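Local coordinates for protein N-isopropylammelide isopropylaminohydrolase (Burkholderia multivorans ATCC 17616, PDB 6NBO) that belongs to the amidohydrolase family of TIM-barrel metal-dependent enzymes and holds two zinc ions, at residues G296-G301 with A348-G353. Sequence-based numbering, arbitrary orientation. Where two conformers were deposited one is given.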
ATOM      1  N   GLY A 296      -9.281 -17.100  -3.475  1.00 29.66           N
ATOM      2  CA  GLY A 296      -7.992 -17.239  -2.835  1.00 33.88           C
ATOM      3  C   GLY A 296      -6.981 -16.186  -3.224  1.00 33.35           C
ATOM      4  O   GLY A 296      -5.779 -16.406  -3.044  1.00 28.38           O
ATOM      5  N   VAL A 297      -7.428 -15.051  -3.752  1.00 30.76           N
ATOM      6  CA  VAL A 297      -6.546 -13.967  -4.176  1.00 25.26           C
ATOM      7  C   VAL A 297      -6.480 -12.938  -3.055  1.00 26.72           C
ATOM      8  O   VAL A 297      -7.511 -12.441  -2.597  1.00 25.40           O
ATOM      9  CB  VAL A 297      -7.033 -13.328  -5.488  1.00 27.80           C
ATOM     10  CG1 VAL A 297      -6.156 -12.113  -5.846  1.00 23.13           C
ATOM     11  CG2 VAL A 297      -7.000 -14.337  -6.617  1.00 25.18           C
ATOM     12  N   THR A 298      -5.271 -12.619  -2.610  1.00 25.04           N
ATOM     13  CA  THR A 298      -5.099 -11.588  -1.593  1.00 26.16           C
ATOM     14  C   THR A 298      -5.404 -10.204  -2.154  1.00 28.63           C
ATOM     15  O   THR A 298      -4.961  -9.852  -3.251  1.00 26.00           O
ATOM     16  CB  THR A 298      -3.673 -11.616  -1.066  1.00 28.76           C
ATOM     17  OG1 THR A 298      -3.423 -12.900  -0.492  1.00 27.23           O
ATOM     18  CG2 THR A 298      -3.459 -10.523  -0.005  1.00 28.06           C
ATOM     19  N   VAL A 299      -6.145  -9.404  -1.387  1.00 24.25           N
ATOM     20  CA  VAL A 299      -6.522  -8.052  -1.792  1.00 23.99           C
ATOM     21  C   VAL A 299      -5.768  -7.045  -0.928  1.00 25.45           C
ATOM     22  O   VAL A 299      -5.823  -7.106   0.307  1.00 23.06           O
ATOM     23  CB  VAL A 299      -8.040  -7.823  -1.701  1.00 22.82           C
ATOM     24  CG1 VAL A 299      -8.379  -6.389  -2.125  1.00 23.40           C
ATOM     25  CG2 VAL A 299      -8.775  -8.808  -2.609  1.00 25.10           C
ATOM     26  N   ILE A 300      -5.078  -6.117  -1.593  1.00 23.52           N
ATOM     27  CA  ILE A 300      -4.319  -5.030  -0.975  1.00 21.89           C
ATOM     28  C   ILE A 300      -5.091  -3.731  -1.183  1.00 24.29           C
ATOM     29  O   ILE A 300      -5.451  -3.399  -2.317  1.00 22.98           O
ATOM     30  CB  ILE A 300      -2.915  -4.918  -1.606  1.00 19.96           C
ATOM     31  CG1 ILE A 300      -2.150  -6.249  -1.516  1.00 18.74           C
ATOM     32  CG2 ILE A 300      -2.125  -3.769  -0.954  1.00 20.23           C
ATOM     33  CD1 ILE A 300      -0.941  -6.308  -2.445  1.00 21.17           C
ATOM     34  N   GLY A 301      -5.331  -2.988  -0.110  1.00 22.50           N
ATOM     35  CA  GLY A 301      -5.965  -1.685  -0.237  1.00 20.25           C
ATOM     36  C   GLY A 301      -4.935  -0.576  -0.411  1.00 23.60           C
ATOM     37  O   GLY A 301      -3.815  -0.664   0.078  1.00 24.09           O
ATOM     38  N   ALA A 348      -3.148  -6.673   3.341  1.00 20.24           N
ATOM     39  CA  ALA A 348      -2.165  -5.811   2.687  1.00 22.53           C
ATOM     40  C   ALA A 348      -0.744  -6.244   3.019  1.00 26.46           C
ATOM     41  O   ALA A 348       0.136  -6.247   2.147  1.00 21.49           O
ATOM     42  CB  ALA A 348      -2.371  -4.355   3.116  1.00 21.92           C
ATOM     43  N   ALA A 349      -0.487  -6.585   4.284  1.00 24.13           N
ATOM     44  CA  ALA A 349       0.860  -7.001   4.654  1.00 20.38           C
ATOM     45  C   ALA A 349       1.237  -8.301   3.951  1.00 22.74           C
ATOM     46  O   ALA A 349       2.344  -8.431   3.416  1.00 26.03           O
ATOM     47  CB  ALA A 349       0.973  -7.143   6.178  1.00 24.69           C
ATOM     48  N   ARG A 350       0.331  -9.285   3.955  1.00 25.62           N
ATOM     49  CA  ARG A 350       0.570 -10.535   3.239  0.53 28.80           C
ATOM     50  C   ARG A 350       0.801 -10.269   1.753  1.00 24.84           C
ATOM     51  O   ARG A 350       1.771 -10.756   1.156  1.00 22.75           O
ATOM     52  CB  ARG A 350      -0.628 -11.470   3.441  0.53 27.80           C
ATOM     53  CG  ARG A 350      -0.370 -12.947   3.236  0.53 36.82           C
ATOM     54  CD  ARG A 350      -1.679 -13.752   3.364  0.53 40.72           C
ATOM     55  NE  ARG A 350      -2.551 -13.243   4.430  0.53 45.66           N
ATOM     56  CZ  ARG A 350      -3.762 -12.727   4.233  0.53 44.47           C
ATOM     57  NH1 ARG A 350      -4.472 -12.288   5.270  0.53 44.48           N
ATOM     58  NH2 ARG A 350      -4.277 -12.662   3.006  0.53 38.66           N
ATOM     59  N   GLY A 351      -0.085  -9.488   1.143  1.00 25.50           N
ATOM     60  CA  GLY A 351       0.029  -9.232  -0.284  1.00 24.11           C
ATOM     61  C   GLY A 351       1.324  -8.537  -0.656  1.00 27.84           C
ATOM     62  O   GLY A 351       1.923  -8.847  -1.683  1.00 23.15           O
ATOM     63  N   CYS A 352       1.769  -7.583   0.166  1.00 21.12           N
ATOM     64  CA  CYS A 352       2.985  -6.832  -0.141  1.00 21.89           C
ATOM     65  C   CYS A 352       4.258  -7.510   0.338  1.00 26.17           C
ATOM     66  O   CYS A 352       5.353  -7.040   0.006  1.00 23.94           O
ATOM     67  CB  CYS A 352       2.927  -5.428   0.488  1.00 21.09           C
ATOM     68  SG  CYS A 352       1.661  -4.360  -0.231  1.00 23.85           S
ATOM     69  N   GLY A 353       4.158  -8.573   1.124  1.00 21.85           N
ATOM     70  CA  GLY A 353       5.368  -9.181   1.645  1.00 21.83           C
ATOM     71  C   GLY A 353       5.995  -8.395   2.779  1.00 26.27           C
ATOM     72  O   GLY A 353       7.217  -8.430   2.945  1.00 31.08           O
TER
HETATM   73  O   HOH W   1      -6.567 -11.070   1.576  1.00 50.40           O
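I300 and T298 both press on G351, where the eighth parallel strand of the amidohydrolase TIM barrel, 299-301, meets helix 346-352. The strand shares backbone hydrogen bonds with V276 and T278 of strand 275-278, and through G301 with G64 of the first strand, 56-66, so the contact lies at the seam where the barrel closes. Strand and helix axes come within 7.0 Å of each other at 110°, and the backbones are closest where the CA of I300 is 4.3 Å from that of A348. I300 has the largest buried area of the contact. Its CG1 stands anti to the carbonyl carbon (chi1 -56°), and the chain ends with I300 CD1 3.6 Å from G351 C. The other branch, CG2, is anti to the backbone N and touches A348 CB at 4.1 Å and C352 SG at 3.9 Å. One isoleucine thus touches three helix residues through two branches, while A275 and V277 of the adjacent strand also touch its side chain. T298, just before the strand, turns its methyl CG2 onto the backbone of G351, 3.7 Å from the amide N. G351 carries no side chain, so T298 and I300 both rest directly against helix backbone. The OG1 of T298 is placed beside its own backbone N and faces the edge of the R350 guanidinium near its plane, without a hydrogen bond. R350 was deposited in two conformers, so this polar arrangement is less certain. In the conformer described, NH1 makes a salt bridge with E342 OE2, while NH2 donates to a water at 3.1 Å, and that water in turn accepts a weak 3.4 Å bond from the backbone N of V299.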